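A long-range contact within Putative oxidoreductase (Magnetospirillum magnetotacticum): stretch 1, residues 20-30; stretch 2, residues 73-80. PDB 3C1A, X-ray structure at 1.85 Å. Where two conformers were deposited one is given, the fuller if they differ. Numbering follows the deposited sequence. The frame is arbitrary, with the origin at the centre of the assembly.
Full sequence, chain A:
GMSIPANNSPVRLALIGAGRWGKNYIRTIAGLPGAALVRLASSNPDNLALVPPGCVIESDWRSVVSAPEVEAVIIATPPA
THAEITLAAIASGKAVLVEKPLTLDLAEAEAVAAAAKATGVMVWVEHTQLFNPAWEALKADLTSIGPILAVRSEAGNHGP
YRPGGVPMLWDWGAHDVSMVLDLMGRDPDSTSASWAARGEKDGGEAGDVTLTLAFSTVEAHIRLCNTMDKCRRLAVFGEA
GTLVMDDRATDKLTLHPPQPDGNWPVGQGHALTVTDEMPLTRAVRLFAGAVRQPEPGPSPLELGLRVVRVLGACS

Stretch 1 20-30: RWGKNYIRTIA
Stretch 2 73-80: VIIATPPA

A helix and the turn before it can pack against a strand and the loop after it without a hydrogen bond between them, through side chains presented by alternate strand residues and C-H groups laid on an aromatic face; this contact in a putative oxidoreductase is a compact example. Stretch 1 enters through a type I turn from Arg-20 to Lys-23, and its helix begins at Tyr-25, with Thr-28 N and OG1 both donating to Asn-24 O (3.2 and 2.8 Å). The helix runs nearly antiparallel to strand 73-76, at 154°, with axes 11.8 Å apart at closest approach.

Along the strand, Val-73 lies out of reach. Ile-74 (phi/psi -96/120, chi1 m, chi2 t) points toward the helix and meets residues one helical turn apart. Ile-74 CG2 sits over one face of the Tyr-25 ring (chi1 -78°, chi2 -73°), 3.7 Å from Tyr-25 CE1, a CH-pi contact 3.9 Å from the centroid; Ile-74 CD1 lies 3.8 Å from Ile-29 CD1 (m, t). Ile-75 points away, as strand alternation requires. Ala-76 (-119/59) turns back toward stretch 1: its CB is 3.8 Å from Tyr-25 CE2, and its O lies 3.2 Å from Trp-21 CB. Here the backbones come closest, Gly-22 CA to Ala-76 CA spanning 5.0 Å.

Beyond the strand, the chain passes across one face of the Trp-21 indole (chi1 -59°, chi2 93°). Thr-77 (-111/172, chi1 p) directs its CB away, but its O lies 3.8 Å from Trp-21 CG. Pro-78 CA (-58/147) lies 3.9 Å from the centroid of the Trp-21 five-membered ring, and CD of Pro-79 (-64/-31), which opens a 3-10 segment, 4.1 Å from that of the Trp-21 six-membered ring. Proline C-H groups thus meet the pi cloud of both rings. Ala-80 makes no contact, and the pairing buries 364 Å² in all.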

# COMPACT_ATOMS: atom_id res chain seq x y z
N ARG A 20 -14.35 -0.49 -6.54
CA ARG A 20 -13.23 -1.21 -7.18
C ARG A 20 -12.21 -1.67 -6.14
O ARG A 20 -11.22 -2.32 -6.49
CB ARG A 20 -12.50 -0.29 -8.19
CG ARG A 20 -11.66 0.84 -7.55
CD ARG A 20 -11.16 1.85 -8.57
NE ARG A 20 -10.77 3.15 -7.99
CZ ARG A 20 -9.54 3.50 -7.59
NH1 ARG A 20 -8.54 2.65 -7.65
NH2 ARG A 20 -9.33 4.72 -7.10
N TRP A 21 -12.44 -1.33 -4.88
CA TRP A 21 -11.41 -1.40 -3.86
C TRP A 21 -11.13 -2.82 -3.33
O TRP A 21 -10.03 -3.08 -2.79
CB TRP A 21 -11.74 -0.41 -2.73
CG TRP A 21 -11.84 1.02 -3.26
CD1 TRP A 21 -12.97 1.65 -3.69
CD2 TRP A 21 -10.77 1.93 -3.46
NE1 TRP A 21 -12.67 2.91 -4.13
CE2 TRP A 21 -11.32 3.11 -4.01
CE3 TRP A 21 -9.39 1.88 -3.22
CZ2 TRP A 21 -10.55 4.23 -4.33
CZ3 TRP A 21 -8.62 2.99 -3.54
CH2 TRP A 21 -9.21 4.16 -4.08
N GLY A 22 -12.09 -3.74 -3.51
CA GLY A 22 -11.98 -5.13 -3.02
C GLY A 22 -11.53 -6.12 -4.09
O GLY A 22 -11.83 -7.32 -4.01
N LYS A 23 -10.75 -5.60 -5.03
CA LYS A 23 -10.45 -6.21 -6.34
C LYS A 23 -10.13 -7.71 -6.39
O LYS A 23 -10.75 -8.45 -7.17
CB LYS A 23 -9.27 -5.45 -6.97
CG LYS A 23 -9.14 -5.61 -8.46
CD LYS A 23 -7.80 -5.11 -8.95
CE LYS A 23 -7.94 -4.31 -10.23
NZ LYS A 23 -6.65 -4.17 -10.95
N ASN A 24 -9.16 -8.14 -5.58
CA ASN A 24 -8.63 -9.51 -5.59
C ASN A 24 -8.52 -10.16 -4.21
O ASN A 24 -7.92 -11.23 -4.06
CB ASN A 24 -7.23 -9.50 -6.22
CG ASN A 24 -7.24 -9.05 -7.65
OD1 ASN A 24 -6.40 -8.24 -8.06
ND2 ASN A 24 -8.16 -9.57 -8.44
N TYR A 25 -9.08 -9.53 -3.19
CA TYR A 25 -9.08 -10.09 -1.81
C TYR A 25 -9.78 -11.44 -1.73
O TYR A 25 -9.26 -12.38 -1.13
CB TYR A 25 -9.69 -9.10 -0.80
CG TYR A 25 -8.73 -8.00 -0.40
CD1 TYR A 25 -7.65 -8.26 0.45
CD2 TYR A 25 -8.91 -6.71 -0.85
CE1 TYR A 25 -6.76 -7.23 0.81
CE2 TYR A 25 -8.04 -5.68 -0.48
CZ TYR A 25 -6.98 -5.94 0.34
OH TYR A 25 -6.13 -4.90 0.68
N ILE A 26 -10.95 -11.58 -2.34
CA ILE A 26 -11.72 -12.79 -2.15
C ILE A 26 -10.96 -13.98 -2.66
O ILE A 26 -10.97 -15.03 -2.03
CB ILE A 26 -13.12 -12.73 -2.82
CG1 ILE A 26 -14.03 -11.71 -2.12
CG2 ILE A 26 -13.79 -14.07 -2.75
CD1 ILE A 26 -15.38 -11.56 -2.78
N ARG A 27 -10.30 -13.85 -3.81
CA ARG A 27 -9.55 -15.02 -4.37
C ARG A 27 -8.29 -15.30 -3.58
O ARG A 27 -7.89 -16.46 -3.43
CB ARG A 27 -9.19 -14.85 -5.84
CG ARG A 27 -8.31 -13.66 -6.15
CD ARG A 27 -8.03 -13.57 -7.64
NE ARG A 27 -6.68 -13.06 -7.89
N THR A 28 -7.66 -14.25 -3.08
CA THR A 28 -6.46 -14.40 -2.25
C THR A 28 -6.81 -15.14 -0.97
O THR A 28 -6.13 -16.11 -0.59
CB THR A 28 -5.85 -13.03 -1.88
OG1 THR A 28 -5.51 -12.29 -3.07
CG2 THR A 28 -4.62 -13.22 -1.03
N ILE A 29 -7.88 -14.73 -0.29
CA ILE A 29 -8.26 -15.42 0.94
C ILE A 29 -8.63 -16.87 0.63
O ILE A 29 -8.29 -17.77 1.40
CB ILE A 29 -9.44 -14.80 1.67
CG1 ILE A 29 -9.15 -13.34 2.10
CG2 ILE A 29 -9.80 -15.66 2.90
CD1 ILE A 29 -10.38 -12.61 2.51
N ALA A 30 -9.32 -17.09 -0.48
CA ALA A 30 -9.73 -18.46 -0.85
C ALA A 30 -8.55 -19.41 -1.02
O ALA A 30 -8.67 -20.62 -0.74
CB ALA A 30 -10.58 -18.45 -2.12
N VAL A 73 -11.02 -8.20 10.32
CA VAL A 73 -11.76 -7.54 9.24
C VAL A 73 -10.79 -6.92 8.22
O VAL A 73 -9.86 -6.20 8.61
CB VAL A 73 -12.69 -6.41 9.78
CG1 VAL A 73 -13.53 -5.82 8.65
CG2 VAL A 73 -13.59 -6.92 10.93
N ILE A 74 -10.99 -7.22 6.93
CA ILE A 74 -10.31 -6.53 5.87
C ILE A 74 -11.23 -5.39 5.34
O ILE A 74 -12.38 -5.64 4.91
CB ILE A 74 -9.96 -7.51 4.73
CG1 ILE A 74 -9.14 -8.70 5.27
CG2 ILE A 74 -9.24 -6.80 3.57
CD1 ILE A 74 -8.61 -9.65 4.17
N ILE A 75 -10.76 -4.15 5.42
CA ILE A 75 -11.53 -3.01 5.01
C ILE A 75 -10.99 -2.53 3.62
O ILE A 75 -9.93 -1.90 3.52
CB ILE A 75 -11.50 -1.89 6.14
CG1 ILE A 75 -12.14 -2.43 7.43
CG2 ILE A 75 -12.23 -0.67 5.70
CD1 ILE A 75 -11.78 -1.63 8.69
N ALA A 76 -11.73 -2.87 2.57
CA ALA A 76 -11.41 -2.51 1.19
C ALA A 76 -12.54 -1.63 0.60
O ALA A 76 -13.17 -1.99 -0.37
CB ALA A 76 -11.17 -3.76 0.40
N THR A 77 -12.80 -0.50 1.25
CA THR A 77 -13.84 0.45 0.87
C THR A 77 -13.16 1.75 0.35
O THR A 77 -11.95 1.90 0.45
CB THR A 77 -14.80 0.76 2.08
OG1 THR A 77 -14.06 1.32 3.17
CG2 THR A 77 -15.54 -0.50 2.58
N PRO A 78 -13.95 2.71 -0.21
CA PRO A 78 -13.30 3.96 -0.60
C PRO A 78 -12.65 4.57 0.64
O PRO A 78 -13.17 4.40 1.74
CB PRO A 78 -14.47 4.82 -1.10
CG PRO A 78 -15.47 3.79 -1.60
CD PRO A 78 -15.38 2.73 -0.53
N PRO A 79 -11.51 5.26 0.48
CA PRO A 79 -10.74 5.68 1.64
C PRO A 79 -11.42 6.65 2.57
O PRO A 79 -11.15 6.61 3.75
CB PRO A 79 -9.48 6.34 1.05
CG PRO A 79 -9.62 6.28 -0.42
CD PRO A 79 -10.91 5.69 -0.79
N ALA A 80 -12.30 7.51 2.05
CA ALA A 80 -13.10 8.42 2.88
C ALA A 80 -13.95 7.66 3.92
O ALA A 80 -14.30 8.21 4.91
CB ALA A 80 -14.00 9.31 2.03